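Local structure of putative ADP-Ribosyltransferase Scabin (Streptomyces scabiei 87.22, 5EWY) at residues 43-48 with 138-143; 101-106 with 146-151. The protein probably transfers ADP-ribose from NAD+ to DNA, as a mono-ADP-ribosyltransferase toxin of the plant pathogen Streptomyces scabiei. All blocks are in the same frame, centred on the assembly; numbering follows the deposited sequence.

Contact 1: residues 43-48 with 138-143; sequences PRFDDP and DAPGGV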
loop_
_atom_site.group_PDB
_atom_site.type_symbol
_atom_site.label_atom_id
_atom_site.label_comp_id
_atom_site.label_asym_id
_atom_site.label_seq_id
_atom_site.Cartn_x
_atom_site.Cartn_y
_atom_site.Cartn_z
ATOM N N PRO A 43 -11.595 4.256 12.798
ATOM C CA PRO A 43 -12.434 3.050 12.841
ATOM C C PRO A 43 -11.586 1.803 12.683
ATOM O O PRO A 43 -10.619 1.792 11.927
ATOM C CB PRO A 43 -13.365 3.214 11.633
ATOM C CG PRO A 43 -13.129 4.590 11.101
ATOM C CD PRO A 43 -11.815 5.043 11.573
ATOM N N ARG A 44 -11.987 0.730 13.358
ATOM C CA ARG A 44 -11.237 -0.521 13.351
ATOM C C ARG A 44 -12.168 -1.638 12.917
ATOM O O ARG A 44 -13.173 -1.901 13.582
ATOM C CB ARG A 44 -10.656 -0.815 14.736
ATOM C CG ARG A 44 -9.555 0.149 15.163
ATOM C CD ARG A 44 -9.260 0.055 16.655
ATOM N NE ARG A 44 -10.421 0.416 17.464
ATOM C CZ ARG A 44 -10.402 0.568 18.785
ATOM N NH1 ARG A 44 -9.277 0.398 19.466
ATOM N NH2 ARG A 44 -11.515 0.896 19.427
ATOM N N PHE A 45 -11.835 -2.302 11.816
ATOM C CA PHE A 45 -12.644 -3.400 11.314
ATOM C C PHE A 45 -12.269 -4.700 12.012
ATOM O O PHE A 45 -11.121 -4.915 12.406
ATOM C CB PHE A 45 -12.458 -3.553 9.801
ATOM C CG PHE A 45 -13.057 -2.428 9.018
ATOM C CD1 PHE A 45 -12.320 -1.295 8.753
ATOM C CD2 PHE A 45 -14.370 -2.490 8.571
ATOM C CE1 PHE A 45 -12.879 -0.241 8.051
ATOM C CE2 PHE A 45 -14.925 -1.447 7.856
ATOM C CZ PHE A 45 -14.183 -0.323 7.601
ATOM N N ASP A 46 -13.265 -5.570 12.162
ATOM C CA ASP A 46 -13.017 -6.884 12.739
ATOM C C ASP A 46 -12.062 -7.675 11.862
ATOM O O ASP A 46 -11.168 -8.366 12.362
ATOM C CB ASP A 46 -14.339 -7.632 12.870
ATOM C CG ASP A 46 -14.234 -8.846 13.773
ATOM O OD1 ASP A 46 -13.293 -8.901 14.597
ATOM O OD2 ASP A 46 -15.096 -9.741 13.656
ATOM N N ASP A 47 -12.228 -7.563 10.547
ATOM C CA ASP A 47 -11.450 -8.341 9.588
ATOM C C ASP A 47 -10.131 -7.628 9.306
ATOM O O ASP A 47 -10.146 -6.504 8.785
ATOM C CB ASP A 47 -12.268 -8.490 8.313
ATOM C CG ASP A 47 -11.557 -9.256 7.237
ATOM O OD1 ASP A 47 -10.446 -9.762 7.490
ATOM O OD2 ASP A 47 -12.148 -9.364 6.142
ATOM N N PRO A 48 -8.975 -8.228 9.625
ATOM C CA PRO A 48 -7.708 -7.515 9.429
ATOM C C PRO A 48 -7.351 -7.310 7.972
ATOM O O PRO A 48 -6.515 -6.448 7.684
ATOM C CB PRO A 48 -6.684 -8.411 10.137
ATOM C CG PRO A 48 -7.252 -9.772 10.016
ATOM C CD PRO A 48 -8.756 -9.624 10.048
ATOM N N ASP A 138 -6.407 5.279 0.938
ATOM C CA ASP A 138 -7.062 5.501 2.228
ATOM C C ASP A 138 -7.743 4.180 2.563
ATOM O O ASP A 138 -8.881 3.926 2.179
ATOM C CB ASP A 138 -8.035 6.666 2.145
ATOM C CG ASP A 138 -8.853 6.857 3.418
ATOM O OD1 ASP A 138 -8.409 6.434 4.509
ATOM O OD2 ASP A 138 -9.938 7.464 3.337
ATOM N N ALA A 139 -6.992 3.299 3.228
ATOM C CA ALA A 139 -7.429 1.929 3.430
ATOM C C ALA A 139 -7.179 1.531 4.874
ATOM O O ALA A 139 -6.162 1.935 5.458
ATOM C CB ALA A 139 -6.625 0.953 2.544
ATOM N N PRO A 140 -8.057 0.728 5.451
ATOM C CA PRO A 140 -7.845 0.248 6.818
ATOM C C PRO A 140 -6.838 -0.882 6.821
ATOM O O PRO A 140 -6.746 -1.663 5.873
ATOM C CB PRO A 140 -9.224 -0.286 7.234
ATOM C CG PRO A 140 -9.866 -0.696 5.955
ATOM C CD PRO A 140 -9.348 0.268 4.902
ATOM N N GLY A 141 -6.084 -0.956 7.905
ATOM C CA GLY A 141 -5.271 -2.136 8.161
ATOM C C GLY A 141 -3.912 -2.106 7.507
ATOM O O GLY A 141 -3.244 -1.070 7.445
ATOM N N GLY A 142 -3.495 -3.267 7.013
ATOM C CA GLY A 142 -2.132 -3.407 6.513
ATOM C C GLY A 142 -1.168 -3.801 7.609
ATOM O O GLY A 142 -1.375 -3.540 8.793
ATOM N N VAL A 143 -0.128 -4.520 7.213
ATOM C CA VAL A 143 0.924 -4.930 8.134
ATOM C C VAL A 143 1.992 -3.839 8.159
ATOM O O VAL A 143 2.588 -3.515 7.126
ATOM C CB VAL A 143 1.534 -6.274 7.711
ATOM C CG1 VAL A 143 2.634 -6.657 8.676
ATOM C CG2 VAL A 143 0.465 -7.371 7.634
HETATM O O HOH W 1 -4.805 -5.487 5.651
HETATM O O HOH W 2 -7.878 -4.175 5.856
#

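Contact 2: residues 101-106 with 146-151; sequences YDIESY and NKTIGD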
loop_
_atom_site.group_PDB
_atom_site.type_symbol
_atom_site.label_atom_id
_atom_site.label_comp_id
_atom_site.label_asym_id
_atom_site.label_seq_id
_atom_site.Cartn_x
_atom_site.Cartn_y
_atom_site.Cartn_z
ATOM N N TYR A 101 5.062 -15.474 1.750
ATOM C CA TYR A 101 4.355 -14.917 2.897
ATOM C C TYR A 101 5.290 -14.377 3.966
ATOM O O TYR A 101 4.829 -13.674 4.868
ATOM C CB TYR A 101 3.431 -15.974 3.519
ATOM C CG TYR A 101 2.049 -15.988 2.915
ATOM C CD1 TYR A 101 1.814 -16.594 1.694
ATOM C CD2 TYR A 101 0.984 -15.371 3.555
ATOM C CE1 TYR A 101 0.547 -16.607 1.133
ATOM C CE2 TYR A 101 -0.281 -15.377 3.001
ATOM C CZ TYR A 101 -0.492 -15.993 1.788
ATOM O OH TYR A 101 -1.747 -16.012 1.220
ATOM N N ASP A 102 6.587 -14.677 3.909
ATOM C CA ASP A 102 7.496 -14.124 4.906
ATOM C C ASP A 102 7.838 -12.684 4.553
ATOM O O ASP A 102 8.368 -12.404 3.471
ATOM C CB ASP A 102 8.772 -14.934 5.069
ATOM C CG ASP A 102 9.630 -14.385 6.189
ATOM O OD1 ASP A 102 9.260 -14.588 7.369
ATOM O OD2 ASP A 102 10.644 -13.722 5.898
ATOM N N ILE A 103 7.550 -11.776 5.481
ATOM C CA ILE A 103 7.657 -10.350 5.188
ATOM C C ILE A 103 9.106 -9.940 4.995
ATOM O O ILE A 103 9.432 -9.186 4.069
ATOM C CB ILE A 103 6.970 -9.540 6.293
ATOM C CG1 ILE A 103 5.452 -9.672 6.134
ATOM C CG2 ILE A 103 7.390 -8.063 6.232
ATOM C CD1 ILE A 103 4.725 -9.451 7.372
ATOM N N GLU A 104 9.996 -10.400 5.882
ATOM C CA GLU A 104 11.404 -10.044 5.754
ATOM C C GLU A 104 11.959 -10.510 4.411
ATOM O O GLU A 104 12.693 -9.771 3.743
ATOM C CB GLU A 104 12.191 -10.661 6.913
ATOM C CG GLU A 104 13.523 -10.015 7.175
ATOM C CD GLU A 104 14.304 -10.695 8.280
ATOM O OE1 GLU A 104 13.890 -11.779 8.786
ATOM O OE2 GLU A 104 15.362 -10.142 8.646
ATOM N N SER A 105 11.609 -11.732 3.995
ATOM C CA SER A 105 12.075 -12.251 2.710
ATOM C C SER A 105 11.577 -11.380 1.565
ATOM O O SER A 105 12.344 -11.027 0.670
ATOM C CB SER A 105 11.607 -13.696 2.504
ATOM O OG SER A 105 12.170 -14.584 3.446
ATOM N N TYR A 106 10.290 -11.007 1.601
ATOM C CA TYR A 106 9.677 -10.225 0.527
ATOM C C TYR A 106 10.318 -8.845 0.417
ATOM O O TYR A 106 10.589 -8.357 -0.688
ATOM C CB TYR A 106 8.177 -10.091 0.819
ATOM C CG TYR A 106 7.462 -9.004 0.043
ATOM C CD1 TYR A 106 7.251 -9.132 -1.321
ATOM C CD2 TYR A 106 6.981 -7.860 0.676
ATOM C CE1 TYR A 106 6.598 -8.153 -2.041
ATOM C CE2 TYR A 106 6.327 -6.873 -0.038
ATOM C CZ TYR A 106 6.138 -7.028 -1.401
ATOM O OH TYR A 106 5.490 -6.060 -2.139
ATOM N N ASN A 146 7.942 -2.147 9.588
ATOM C CA ASN A 146 8.980 -1.882 10.579
ATOM C C ASN A 146 8.550 -2.289 11.988
ATOM O O ASN A 146 9.396 -2.693 12.795
ATOM C CB ASN A 146 9.420 -0.426 10.536
ATOM C CG ASN A 146 10.184 -0.092 9.285
ATOM O OD1 ASN A 146 10.444 -0.960 8.434
ATOM N ND2 ASN A 146 10.555 1.169 9.152
ATOM N N LYS A 147 7.252 -2.220 12.299
ATOM C CA LYS A 147 6.793 -2.703 13.597
ATOM C C LYS A 147 6.844 -4.221 13.676
ATOM O O LYS A 147 6.957 -4.780 14.774
ATOM C CB LYS A 147 5.369 -2.224 13.882
ATOM C CG LYS A 147 5.253 -0.745 14.148
ATOM C CD LYS A 147 3.828 -0.380 14.543
ATOM C CE LYS A 147 3.629 1.125 14.648
ATOM N NZ LYS A 147 4.594 1.743 15.593
ATOM N N THR A 148 6.737 -4.897 12.535
ATOM C CA THR A 148 6.734 -6.353 12.461
ATOM C C THR A 148 8.132 -6.946 12.393
ATOM O O THR A 148 8.392 -7.946 13.064
ATOM C CB THR A 148 5.917 -6.778 11.235
ATOM O OG1 THR A 148 4.590 -6.260 11.373
ATOM C CG2 THR A 148 5.850 -8.287 11.074
ATOM N N ILE A 149 9.042 -6.357 11.614
ATOM C CA ILE A 149 10.390 -6.907 11.465
ATOM C C ILE A 149 11.479 -6.010 12.037
ATOM O O ILE A 149 12.666 -6.361 11.936
ATOM C CB ILE A 149 10.709 -7.314 10.012
ATOM C CG1 ILE A 149 10.861 -6.079 9.108
ATOM C CG2 ILE A 149 9.648 -8.303 9.489
ATOM C CD1 ILE A 149 11.380 -6.391 7.703
ATOM N N GLY A 150 11.131 -4.884 12.647
ATOM C CA GLY A 150 12.123 -3.967 13.172
ATOM C C GLY A 150 12.420 -2.831 12.211
ATOM O O GLY A 150 12.033 -2.839 11.039
ATOM N N ASP A 151 13.128 -1.822 12.730
ATOM C CA ASP A 151 13.460 -0.632 11.951
ATOM C C ASP A 151 14.946 -0.539 11.638
ATOM O O ASP A 151 15.451 0.551 11.339
ATOM C CB ASP A 151 12.965 0.647 12.635
ATOM C CG ASP A 151 13.591 0.877 14.000
ATOM O OD1 ASP A 151 14.519 0.140 14.387
ATOM O OD2 ASP A 151 13.149 1.817 14.689
#

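Contact 1: residues 43-48 with 138-143
The N-terminal arm of Scabin lies against the loop that connects strand 133-137, in the four-stranded sheet, to strand 143-144 of the other sheet, and Phe-45 and Pro-140 make its apolar contact. The Phe-45 ring and the proline meet obliquely, through CD1 and CE1: CD1 lies 3.6 Å from Pro-140 CB, and CE1 is 3.7 Å from Pro-140 CG. A chi1 of -69° sets CG on the side of the backbone N and turns the ring toward Pro-140. Proline suits the receiving position because its ring gives a rigid apolar surface and fits the extended backbone there; Trp-199 packs on it too, and His-50 stacks with Phe-45.

Farther along, the two backbones are joined by water. Pro-48 O accepts from one water at 2.8 Å, and that water accepts from Gly-142 N at 2.9 Å. A second water donates to Pro-48 O and, at 2.8 Å, to Pro-140 O, so one carbonyl anchors two bridges. Gly-141 and Gly-142 both have positive phi, 86° and 88°, a region glycine enters easily. Arg-69 hydrogen-bonds to Ala-139 O and Gly-141 O of the same loop. This water-mediated loop-to-loop contact joins the loop before strand 75-79 to the connection between two beta-sheets.

Contact 2: residues 101-106 with 146-151
The first turn of helix 103-108 meets the last turn of helix 145-149, and their closest CA atoms, those of Glu-104 and Ile-149, are 6.6 Å apart. Each helix end is marked in its own way. Asp-102 is the N-cap, and its OD2 accepts from Ser-105 N at 2.9 Å, on the anti side and 24° out of the carboxylate plane. Gly-150 leaves the other helix with phi 97°, a backbone shape that glycine adopts easily.

Between the helices the contact is apolar. Ile-103 reaches over with both branches: CG2 meets Ile-149 CG2 at 4.0 Å, while CD1 touches Thr-148 CG2, also at 4.0 Å, the side chains of Ile-103 and Thr-148 crossing nearly at right angles. In Ile-149 a chi1 of 70° leaves CG1 flanked by both backbone neighbours of CA, and from there CD1 comes to 4.1 Å from Glu-104 CA, alongside the start of the glutamate's aliphatic stem. Branched isoleucines suit this place because each can touch two neighbours at once. Threonine divides its duties: the methyl faces Ile-103, whereas OG1 is hydrogen-bonded to Asp-144 O and Val-67 N. Ile-62 and Val-143 extend the apolar patch around Ile-103. The result is a small hydrophobic cluster between a capped helix N-terminus and a glycine-terminated helix C-terminus, within the ADP-ribosyltransferase fold.

How the contacts relate
The chain passes almost directly from contact 1 into contact 2: the loop 138-143 ends in strand 143-144, and helix 145-149 follows at once. Val-143 belongs to contact 1 and packs on contact 2, for its CG1 lies 3.4 Å from Thr-148 OG1 and 3.7 Å from Ile-103 CD1. The two centres are nevertheless 18 Å apart, with contact 1 touching the loop before strand 75-79 and contact 2 joining two helices. Neither segment pair contributes a residue to the inhibitor pocket; the bound inhibitor lies about 12 Å from Gly-142 and about 10 Å from the side chain of Ile-103. A nearer tie comes from Tyr-106, whose OH is hydrogen-bonded to OG of the pocket residue Ser-117.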